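Local coordinates for neural-cadherin (Drosophila melanogaster, PDB 3UBF), which mediates calcium-dependent, homophilic cell-cell adhesion, this chain being a run of three consecutive cadherin domains from its much longer ectodomain, at residues 9-14 against 92-97; 21-26 against 52-57; 209-214 against 299-304; 213-218 against 237-242. All coordinates share one frame; numbering follows the deposited sequence.

Contact 1: 9-14 against 92-97; sequences IEFTEA and VIILVK. With CA (calcium ion), chain T.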
# COMPACT_ATOMS: atom_id res chain seq x y z
N ILE A 9 -11.27 -16.05 -25.07
CA ILE A 9 -12.12 -15.82 -23.92
C ILE A 9 -11.27 -15.41 -22.72
O ILE A 9 -10.16 -15.91 -22.53
CB ILE A 9 -13.01 -17.06 -23.66
CG1 ILE A 9 -14.24 -16.69 -22.83
CG2 ILE A 9 -12.20 -18.22 -23.09
CD1 ILE A 9 -15.31 -17.79 -22.80
N GLU A 10 -11.81 -14.49 -21.93
CA GLU A 10 -11.12 -13.90 -20.79
C GLU A 10 -11.73 -14.41 -19.47
O GLU A 10 -12.94 -14.36 -19.26
CB GLU A 10 -11.23 -12.37 -20.87
CG GLU A 10 -10.30 -11.57 -19.97
CD GLU A 10 -10.47 -10.06 -20.17
OE1 GLU A 10 -10.28 -9.57 -21.31
OE2 GLU A 10 -10.80 -9.36 -19.18
N PHE A 11 -10.86 -14.91 -18.59
CA PHE A 11 -11.26 -15.28 -17.24
C PHE A 11 -10.22 -14.80 -16.23
O PHE A 11 -9.07 -14.56 -16.56
CB PHE A 11 -11.47 -16.79 -17.12
CG PHE A 11 -12.73 -17.27 -17.77
CD1 PHE A 11 -12.68 -17.92 -18.99
CD2 PHE A 11 -13.97 -17.02 -17.18
CE1 PHE A 11 -13.85 -18.34 -19.62
CE2 PHE A 11 -15.15 -17.43 -17.80
CZ PHE A 11 -15.09 -18.10 -19.02
N THR A 12 -10.65 -14.63 -14.99
CA THR A 12 -9.71 -14.20 -13.97
C THR A 12 -8.97 -15.43 -13.46
O THR A 12 -9.37 -16.55 -13.73
CB THR A 12 -10.41 -13.49 -12.81
OG1 THR A 12 -11.25 -14.42 -12.13
CG2 THR A 12 -11.25 -12.32 -13.34
N GLU A 13 -7.88 -15.21 -12.75
CA GLU A 13 -7.19 -16.27 -12.03
C GLU A 13 -8.18 -17.03 -11.15
O GLU A 13 -8.19 -18.27 -11.16
CB GLU A 13 -6.07 -15.65 -11.21
CG GLU A 13 -5.29 -16.62 -10.37
CD GLU A 13 -4.08 -15.98 -9.73
OE1 GLU A 13 -4.21 -15.00 -8.96
OE2 GLU A 13 -2.98 -16.49 -10.00
N ALA A 14 -9.03 -16.30 -10.44
CA ALA A 14 -9.98 -16.87 -9.49
C ALA A 14 -11.05 -17.73 -10.15
O ALA A 14 -11.49 -18.71 -9.55
CB ALA A 14 -10.62 -15.77 -8.67
N VAL A 92 -7.80 -22.70 -28.71
CA VAL A 92 -8.45 -21.98 -27.62
C VAL A 92 -7.41 -21.17 -26.86
O VAL A 92 -6.38 -21.70 -26.42
CB VAL A 92 -9.23 -22.91 -26.68
CG1 VAL A 92 -10.11 -22.11 -25.72
CG2 VAL A 92 -10.09 -23.90 -27.46
N ILE A 93 -7.68 -19.87 -26.73
CA ILE A 93 -6.81 -18.96 -25.99
C ILE A 93 -7.63 -18.32 -24.89
O ILE A 93 -8.45 -17.43 -25.15
CB ILE A 93 -6.20 -17.85 -26.89
CG1 ILE A 93 -5.61 -18.42 -28.19
CG2 ILE A 93 -5.12 -17.08 -26.13
CD1 ILE A 93 -4.98 -17.37 -29.11
N ILE A 94 -7.43 -18.78 -23.66
CA ILE A 94 -8.05 -18.16 -22.50
C ILE A 94 -7.09 -17.12 -21.98
O ILE A 94 -6.05 -17.47 -21.42
CB ILE A 94 -8.32 -19.19 -21.38
CG1 ILE A 94 -9.25 -20.31 -21.86
CG2 ILE A 94 -8.90 -18.49 -20.14
CD1 ILE A 94 -9.19 -21.56 -20.97
N LEU A 95 -7.40 -15.85 -22.19
CA LEU A 95 -6.62 -14.79 -21.56
C LEU A 95 -6.97 -14.77 -20.07
O LEU A 95 -8.13 -14.58 -19.73
CB LEU A 95 -6.93 -13.44 -22.20
CG LEU A 95 -6.08 -12.28 -21.65
CD1 LEU A 95 -4.60 -12.45 -22.00
CD2 LEU A 95 -6.62 -10.92 -22.10
N VAL A 96 -5.97 -14.97 -19.21
CA VAL A 96 -6.16 -15.00 -17.75
C VAL A 96 -5.78 -13.66 -17.13
O VAL A 96 -4.68 -13.13 -17.36
CB VAL A 96 -5.34 -16.14 -17.08
CG1 VAL A 96 -5.50 -16.13 -15.54
CG2 VAL A 96 -5.73 -17.50 -17.65
N LYS A 97 -6.70 -13.10 -16.37
CA LYS A 97 -6.49 -11.83 -15.70
C LYS A 97 -6.17 -12.06 -14.22
O LYS A 97 -6.90 -12.74 -13.51
CB LYS A 97 -7.72 -10.93 -15.86
CG LYS A 97 -7.52 -9.70 -16.76
CD LYS A 97 -6.83 -10.00 -18.10
CE LYS A 97 -6.63 -8.72 -18.95
NZ LYS A 97 -5.89 -7.61 -18.24
CA CA T . -1.35 -15.90 -8.42
O HOH W 1 -2.21 -13.55 -8.15
O HOH W 2 -2.64 -17.34 -7.21
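Ile9 to Thr12 lie alongside Ile94 to Lys97 as the parallel pair of first and last strands of a cadherin domain, and Glu13, just past the pairing, carries the contact into the calcium site at the domain end. Five backbone bonds hold the strands in register: the N of every second residue from Ile9 to Glu13 donates across, and the carbonyls of Ile9 and Phe11 accept from Leu95 and Lys97. The last, from Glu13 N to Lys97 O, is 2.8 Å. Inside the sandwich, Ile9 CG2 meets Ile94 CG1 at 3.8 Å, the two side chains lying side by side; branching at CB favours the extended backbone of a strand. Ile94 CG2 comes to the rim of the Phe11 ring, in its plane, 4.0 Å from CD1. In the seven-stranded, Greek-key cadherin fold this face looks toward the opposite sheet, where Val23 and Phe24 receive Phe11 and Ile9. The other face carries Glu10 and Lys97, whose charged ends suit the solvent, and the partly exposed Leu95. Glu10 OE2 and Lys97 NZ stay 5.3 Å apart, so any attraction is probably only long-range. Glu13 extends from a CG anti to its backbone N (chi1 178°), and its OE2 binds the calcium ion at 2.4 Å while also accepting from Tyr60 N. Its other oxygen, OE1, takes a hydrogen bond of 2.6 Å from a water that itself binds the metal, which probably helps fix the carboxylate's rotation; Glu61 and Asp138 bind the same ion.

Contact 2: 21-26 against 52-57; sequences KSVFQL and VRVKKK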
# COMPACT_ATOMS: atom_id res chain seq x y z
N LYS A 21 -13.86 -27.56 -11.99
CA LYS A 21 -14.86 -26.54 -12.30
C LYS A 21 -14.97 -26.34 -13.80
O LYS A 21 -13.95 -26.18 -14.49
CB LYS A 21 -14.54 -25.21 -11.63
CG LYS A 21 -15.70 -24.23 -11.72
CD LYS A 21 -15.40 -22.87 -11.13
CE LYS A 21 -16.70 -22.21 -10.64
NZ LYS A 21 -17.85 -22.40 -11.60
N SER A 22 -16.20 -26.36 -14.31
CA SER A 22 -16.47 -26.10 -15.71
C SER A 22 -16.45 -24.60 -15.92
O SER A 22 -17.31 -23.89 -15.42
CB SER A 22 -17.82 -26.66 -16.12
OG SER A 22 -17.70 -28.02 -16.46
N VAL A 23 -15.45 -24.12 -16.66
CA VAL A 23 -15.30 -22.69 -16.86
C VAL A 23 -16.19 -22.21 -18.00
O VAL A 23 -16.95 -21.24 -17.87
CB VAL A 23 -13.83 -22.29 -17.08
CG1 VAL A 23 -13.69 -20.77 -17.01
CG2 VAL A 23 -12.93 -22.94 -16.02
N PHE A 24 -16.11 -22.89 -19.13
CA PHE A 24 -16.95 -22.52 -20.24
C PHE A 24 -17.17 -23.72 -21.14
O PHE A 24 -16.42 -24.71 -21.10
CB PHE A 24 -16.38 -21.30 -21.00
CG PHE A 24 -15.09 -21.57 -21.71
CD1 PHE A 24 -15.08 -21.82 -23.09
CD2 PHE A 24 -13.88 -21.58 -21.02
CE1 PHE A 24 -13.86 -22.07 -23.76
CE2 PHE A 24 -12.67 -21.84 -21.67
CZ PHE A 24 -12.66 -22.08 -23.05
N GLN A 25 -18.22 -23.59 -21.94
CA GLN A 25 -18.64 -24.57 -22.91
C GLN A 25 -18.11 -24.17 -24.29
O GLN A 25 -18.41 -23.08 -24.79
CB GLN A 25 -20.17 -24.62 -22.90
CG GLN A 25 -20.82 -25.56 -23.90
CD GLN A 25 -20.48 -26.98 -23.61
OE1 GLN A 25 -20.98 -27.56 -22.64
NE2 GLN A 25 -19.61 -27.58 -24.43
N LEU A 26 -17.30 -25.03 -24.90
CA LEU A 26 -16.93 -24.88 -26.30
C LEU A 26 -18.16 -25.17 -27.17
O LEU A 26 -18.90 -26.13 -26.92
CB LEU A 26 -15.81 -25.83 -26.66
CG LEU A 26 -14.41 -25.40 -26.23
CD1 LEU A 26 -13.45 -26.57 -26.31
CD2 LEU A 26 -13.93 -24.23 -27.09
N VAL A 52 -14.86 -26.98 -20.94
CA VAL A 52 -13.46 -26.80 -20.53
C VAL A 52 -13.34 -26.71 -19.00
O VAL A 52 -13.91 -25.83 -18.37
CB VAL A 52 -12.82 -25.57 -21.21
CG1 VAL A 52 -11.41 -25.35 -20.68
CG2 VAL A 52 -12.77 -25.75 -22.72
N ARG A 53 -12.60 -27.64 -18.41
CA ARG A 53 -12.53 -27.73 -16.95
C ARG A 53 -11.15 -27.45 -16.39
O ARG A 53 -10.14 -27.78 -17.01
CB ARG A 53 -13.03 -29.10 -16.47
CG ARG A 53 -14.51 -29.32 -16.74
CD ARG A 53 -14.95 -30.72 -16.44
NE ARG A 53 -14.89 -30.98 -15.01
CZ ARG A 53 -15.18 -32.15 -14.45
NH1 ARG A 53 -15.54 -33.20 -15.20
NH2 ARG A 53 -15.10 -32.28 -13.13
N VAL A 54 -11.13 -26.86 -15.20
CA VAL A 54 -9.89 -26.59 -14.47
C VAL A 54 -9.24 -27.91 -14.08
O VAL A 54 -9.86 -28.75 -13.41
CB VAL A 54 -10.15 -25.74 -13.19
CG1 VAL A 54 -8.85 -25.37 -12.52
CG2 VAL A 54 -10.96 -24.49 -13.51
N LYS A 55 -7.99 -28.09 -14.52
CA LYS A 55 -7.19 -29.24 -14.13
C LYS A 55 -6.41 -28.87 -12.88
O LYS A 55 -6.78 -29.25 -11.77
CB LYS A 55 -6.23 -29.64 -15.25
CG LYS A 55 -5.67 -31.04 -15.12
CD LYS A 55 -4.44 -31.22 -16.00
CE LYS A 55 -4.70 -32.20 -17.13
NZ LYS A 55 -3.44 -32.60 -17.82
N LYS A 56 -5.33 -28.11 -13.06
CA LYS A 56 -4.62 -27.53 -11.91
C LYS A 56 -5.21 -26.14 -11.67
O LYS A 56 -5.47 -25.39 -12.62
CB LYS A 56 -3.10 -27.46 -12.15
CG LYS A 56 -2.28 -26.83 -11.03
CD LYS A 56 -0.79 -27.24 -11.09
CE LYS A 56 -0.11 -26.77 -12.38
NZ LYS A 56 1.36 -27.06 -12.41
N LYS A 57 -5.47 -25.83 -10.40
CA LYS A 57 -5.88 -24.50 -9.93
C LYS A 57 -5.05 -23.40 -10.62
O LYS A 57 -3.82 -23.36 -10.50
CB LYS A 57 -5.75 -24.43 -8.40
CG LYS A 57 -5.74 -23.04 -7.76
CD LYS A 57 -6.08 -23.12 -6.27
CE LYS A 57 -6.11 -21.73 -5.61
NZ LYS A 57 -6.87 -21.75 -4.32
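Val52 reaches the Phe24 ring with its whole side chain. Its CB stands over one ring face, offset toward the rim and 3.8 Å from Phe24 CE2. From there CG1 also turns to CE2, while CG2, anti to the carbonyl carbon, lies 3.7 Å from Phe24 CZ and equally close to Leu26 CD1, so one methyl is shared between an aromatic and an aliphatic neighbour. An alanine in place of Phe24 would probably open a gap beside Val52 CB and CG2, leaving CG2 with Leu26 as its remaining partner of the two. The strands are antiparallel neighbours in the second sheet of the cadherin sandwich, and a classic beta bulge interrupts their pairing: Val23 N donates to Val52 O at 2.9 Å, whereas Val52 N donates to the O of the next residue, Phe24. The helical psi of Val23 (-50°) produces this offset and lets both Val23 and Phe24 serve the interior, where Phe11 touches Val23. Next to the bulge Val23 CG2 meets Val54 CG2 at 3.5 Å, the two side chains crossing at a slant, and Val54 N closes the pairing on Lys21 O. The outer face is polar: Ser22 OG rests 3.5 Å from Arg53 CG, a small residue accommodating a long one, and the Arg53 guanidinium is held by its NE on Gly20 O.

Contact 3: 209-214 against 299-304; sequences KRAPQF and FSTSVD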
# COMPACT_ATOMS: atom_id res chain seq x y z
N LYS A 209 19.97 14.10 15.24
CA LYS A 209 18.63 14.34 15.77
C LYS A 209 17.83 15.22 14.82
O LYS A 209 18.40 15.96 14.01
CB LYS A 209 18.70 14.96 17.18
CG LYS A 209 19.44 16.30 17.23
CD LYS A 209 19.66 16.78 18.66
CE LYS A 209 20.31 18.16 18.67
NZ LYS A 209 20.22 18.83 20.00
N ARG A 210 16.51 15.11 14.91
CA ARG A 210 15.58 15.93 14.14
C ARG A 210 14.29 16.01 14.95
O ARG A 210 14.13 15.28 15.92
CB ARG A 210 15.31 15.30 12.77
CG ARG A 210 14.42 14.05 12.83
CD ARG A 210 14.29 13.31 11.50
NE ARG A 210 13.78 14.18 10.45
CZ ARG A 210 14.03 14.04 9.15
NH1 ARG A 210 13.51 14.91 8.28
NH2 ARG A 210 14.79 13.03 8.73
N ALA A 211 13.38 16.88 14.54
CA ALA A 211 12.17 17.16 15.31
C ALA A 211 11.13 16.06 15.13
O ALA A 211 11.18 15.33 14.14
CB ALA A 211 11.61 18.51 14.91
N PRO A 212 10.18 15.96 16.07
CA PRO A 212 9.15 14.94 16.00
C PRO A 212 8.37 15.08 14.71
O PRO A 212 8.27 16.20 14.17
CB PRO A 212 8.21 15.30 17.16
CG PRO A 212 8.98 16.16 18.05
CD PRO A 212 9.92 16.91 17.17
N GLN A 213 7.86 13.96 14.21
CA GLN A 213 6.99 13.95 13.05
C GLN A 213 5.65 13.37 13.44
O GLN A 213 5.57 12.29 14.05
CB GLN A 213 7.61 13.14 11.91
CG GLN A 213 6.80 13.15 10.62
CD GLN A 213 7.45 12.31 9.55
OE1 GLN A 213 8.26 11.43 9.84
NE2 GLN A 213 7.10 12.56 8.30
N PHE A 214 4.60 14.10 13.09
CA PHE A 214 3.25 13.65 13.34
C PHE A 214 2.92 12.51 12.40
O PHE A 214 3.44 12.44 11.29
CB PHE A 214 2.27 14.81 13.18
CG PHE A 214 2.25 15.74 14.36
CD1 PHE A 214 2.90 16.97 14.31
CD2 PHE A 214 1.57 15.39 15.53
CE1 PHE A 214 2.88 17.85 15.40
CE2 PHE A 214 1.55 16.26 16.65
CZ PHE A 214 2.20 17.49 16.58
N PHE A 299 13.34 20.59 20.61
CA PHE A 299 12.51 20.24 19.43
C PHE A 299 11.00 20.26 19.61
O PHE A 299 10.46 19.59 20.49
CB PHE A 299 12.91 18.90 18.82
CG PHE A 299 14.16 18.96 17.99
CD1 PHE A 299 14.35 20.01 17.07
CD2 PHE A 299 15.13 17.98 18.10
CE1 PHE A 299 15.50 20.08 16.30
CE2 PHE A 299 16.29 18.04 17.33
CZ PHE A 299 16.47 19.10 16.43
N SER A 300 10.34 21.05 18.77
CA SER A 300 8.90 20.98 18.67
C SER A 300 8.44 21.00 17.21
O SER A 300 9.13 21.53 16.34
CB SER A 300 8.22 22.08 19.49
OG SER A 300 8.60 23.35 19.02
N THR A 301 7.30 20.36 16.96
CA THR A 301 6.67 20.36 15.66
C THR A 301 5.18 20.65 15.85
O THR A 301 4.58 20.20 16.82
CB THR A 301 6.84 19.00 14.95
OG1 THR A 301 8.24 18.71 14.84
CG2 THR A 301 6.21 19.02 13.56
N SER A 302 4.61 21.41 14.91
CA SER A 302 3.18 21.68 14.91
C SER A 302 2.43 21.07 13.73
O SER A 302 3.00 20.78 12.69
CB SER A 302 2.93 23.18 15.00
OG SER A 302 3.13 23.60 16.34
N VAL A 303 1.14 20.86 13.92
CA VAL A 303 0.27 20.32 12.89
C VAL A 303 -1.11 20.97 13.01
O VAL A 303 -1.50 21.39 14.09
CB VAL A 303 0.19 18.77 12.99
CG1 VAL A 303 -0.65 18.32 14.19
CG2 VAL A 303 -0.30 18.17 11.69
N ASP A 304 -1.84 21.07 11.91
CA ASP A 304 -3.20 21.61 11.95
C ASP A 304 -4.17 20.55 12.39
O ASP A 304 -4.11 19.40 11.94
CB ASP A 304 -3.66 22.11 10.59
CG ASP A 304 -2.80 23.21 10.06
OD1 ASP A 304 -2.57 24.20 10.79
OD2 ASP A 304 -2.35 23.07 8.90
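With chi1 -57° Thr301 sets OG1 anti to its own carbonyl carbon and facing Pro212 O, while Val303, at chi1 73°, swings CG1 onto the Phe214 ring. Both residues lie near the start of the last strand of the chain's third cadherin domain, and the chain from Lys209 to Phe214 is the entry to that domain from the second, consistent with an interdomain linker that uses no calcium. Proline gives up its N-H, but its carbonyl still accepts: Thr301 OG1 donates to Pro212 O at 2.6 Å, a single bond in place of regular strand pairing. The same OG1 is 3.4 Å from Ala211 CB, a methyl small enough to let the chains approach. Phe299 lies under the linker, one ring face covered by peptide, with Ala211 N 3.9 Å above its centre. Lys209 comes to the ring's edge with its aliphatic part, CG standing 3.6 Å from Phe299 CE2, while Arg210 turns away to Ala115 and Ser204 of the preceding domain. Phe214, buried in the sandwich, has Thr301 O at its edge, 3.2 Å from CE1, and Val303 CG1 stands 3.6 Å from the ring centroid, only 4° off the normal.

Contact 4: 213-218 against 237-242; sequences QFYMPS and KAKSFA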
# COMPACT_ATOMS: atom_id res chain seq x y z
N GLN A 213 7.86 13.96 14.21
CA GLN A 213 6.99 13.95 13.05
C GLN A 213 5.65 13.37 13.44
O GLN A 213 5.57 12.29 14.05
CB GLN A 213 7.61 13.14 11.91
CG GLN A 213 6.80 13.15 10.62
CD GLN A 213 7.45 12.31 9.55
OE1 GLN A 213 8.26 11.43 9.84
NE2 GLN A 213 7.10 12.56 8.30
N PHE A 214 4.60 14.10 13.09
CA PHE A 214 3.25 13.65 13.34
C PHE A 214 2.92 12.51 12.40
O PHE A 214 3.44 12.44 11.29
CB PHE A 214 2.27 14.81 13.18
CG PHE A 214 2.25 15.74 14.36
CD1 PHE A 214 2.90 16.97 14.31
CD2 PHE A 214 1.57 15.39 15.53
CE1 PHE A 214 2.88 17.85 15.40
CE2 PHE A 214 1.55 16.26 16.65
CZ PHE A 214 2.20 17.49 16.58
N TYR A 215 2.05 11.60 12.85
CA TYR A 215 1.64 10.44 12.04
C TYR A 215 0.69 10.80 10.90
O TYR A 215 0.46 10.00 10.00
CB TYR A 215 1.10 9.32 12.93
CG TYR A 215 2.21 8.41 13.39
CD1 TYR A 215 2.85 8.63 14.62
CD2 TYR A 215 2.67 7.37 12.58
CE1 TYR A 215 3.88 7.82 15.03
CE2 TYR A 215 3.71 6.56 12.99
CZ TYR A 215 4.32 6.79 14.21
OH TYR A 215 5.36 5.98 14.63
N MET A 216 0.16 12.02 10.93
CA MET A 216 -0.56 12.59 9.78
C MET A 216 -0.05 14.02 9.53
O MET A 216 0.24 14.75 10.48
CB MET A 216 -2.06 12.64 10.05
CG MET A 216 -2.63 11.42 10.73
SD MET A 216 -3.76 10.55 9.70
CE MET A 216 -4.89 11.88 9.25
N PRO A 217 0.03 14.44 8.24
CA PRO A 217 0.48 15.79 7.94
C PRO A 217 -0.55 16.85 8.34
O PRO A 217 -0.19 18.02 8.52
CB PRO A 217 0.68 15.75 6.43
CG PRO A 217 -0.31 14.76 5.97
CD PRO A 217 -0.31 13.70 7.02
N SER A 218 -1.81 16.46 8.46
CA SER A 218 -2.85 17.29 9.08
C SER A 218 -3.95 16.42 9.66
O SER A 218 -4.12 15.27 9.27
CB SER A 218 -3.42 18.33 8.11
OG SER A 218 -4.17 17.74 7.06
N LYS A 237 -0.76 11.72 17.32
CA LYS A 237 0.49 11.12 17.73
C LYS A 237 1.64 11.61 16.87
O LYS A 237 1.50 11.76 15.65
CB LYS A 237 0.40 9.59 17.70
CG LYS A 237 1.35 8.93 18.68
CD LYS A 237 1.24 7.42 18.66
CE LYS A 237 2.41 6.79 17.90
NZ LYS A 237 2.64 5.37 18.31
N ALA A 238 2.76 11.88 17.53
CA ALA A 238 3.98 12.25 16.84
C ALA A 238 5.06 11.25 17.20
O ALA A 238 5.09 10.70 18.30
CB ALA A 238 4.40 13.65 17.18
N LYS A 239 5.93 10.99 16.24
CA LYS A 239 7.00 10.05 16.42
C LYS A 239 8.20 10.85 16.88
O LYS A 239 8.53 11.88 16.29
CB LYS A 239 7.30 9.35 15.10
CG LYS A 239 8.48 8.43 15.15
CD LYS A 239 8.74 7.82 13.81
CE LYS A 239 9.91 6.90 13.92
NZ LYS A 239 9.87 5.89 12.84
N SER A 240 8.83 10.38 17.95
CA SER A 240 10.07 10.98 18.39
C SER A 240 11.21 10.14 17.85
O SER A 240 11.33 8.95 18.17
CB SER A 240 10.12 11.04 19.92
OG SER A 240 11.43 11.33 20.36
N PHE A 241 12.05 10.76 17.04
CA PHE A 241 13.19 10.05 16.45
C PHE A 241 14.30 9.74 17.44
O PHE A 241 15.14 8.87 17.18
CB PHE A 241 13.69 10.78 15.22
CG PHE A 241 12.66 10.89 14.16
CD1 PHE A 241 11.83 12.00 14.10
CD2 PHE A 241 12.45 9.84 13.28
CE1 PHE A 241 10.85 12.09 13.16
CE2 PHE A 241 11.46 9.91 12.31
CZ PHE A 241 10.66 11.03 12.26
N ALA A 242 14.29 10.44 18.56
CA ALA A 242 15.21 10.17 19.67
C ALA A 242 14.55 9.23 20.67
O ALA A 242 15.09 8.97 21.73
CB ALA A 242 15.60 11.47 20.34
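Gln213 and Lys239 form an antiparallel hydrogen-bonded pair, with Gln213 N donating to Lys239 O at 3.0 Å and Lys239 N returning a short bond of 2.6 Å to Gln213 O. Next to it Phe214 and Ala238 make a non-hydrogen-bonded pair, their CA atoms only 3.8 Å apart, and Tyr215 N to Lys237 O adds a third bond before the segments part. The small Ala238 suits this close approach: its CB sits over the Phe214 face opposite the one Val303 covers, offset toward the rim. On the other side of the sheet Gln213, extended from a CG anti to its backbone N (chi1 -177°), lies against Phe241. Its CB is 3.6 Å from Phe241 CE1, and OE1 comes in the ring plane to the edge at CZ, 3.4 Å away, where the ring hydrogens carry slight positive charge. Amide and ring planes are 36° apart, and NE2 is held by Pro112 O. Tyr215 lies beside Lys237, pointing the same way; its CE1 touches Lys237 CE at 3.4 Å and Lys239 CB at 3.7 Å, so the aliphatic lengths of two lysines line the ring. An alanine in place of Tyr215 would probably leave the Lys237 and Lys239 chains without their common support and freer to turn. Pro110 also touches Tyr215. A short first strand pairing with the second strand at a sheet's edge, before the chain crosses to the other sheet, is typical of the cadherin domain.

In the fold
Contacts 1 and 2 belong to the first domain, contacts 3 and 4 to the end of the third domain that adjoins the second, with centres 46 to 58 Å apart between the pairs. Contacts 1 and 2 lie in the opposed sheets of one sandwich and meet in its core, where Phe11 CE1 is 3.5 Å from Phe24 CD2. Contacts 3 and 4 share Gln213 and Phe214, both buried, on opposite sheet faces. All four contacts are partly buried; contacts 1 and 2 turn apolar side chains to the core and mostly polar ones outward. Backbone bonds dominate contacts 1, 2 and 4, whereas contact 3 relies on aromatic faces and one hydroxyl; contact 1 alone reaches calcium.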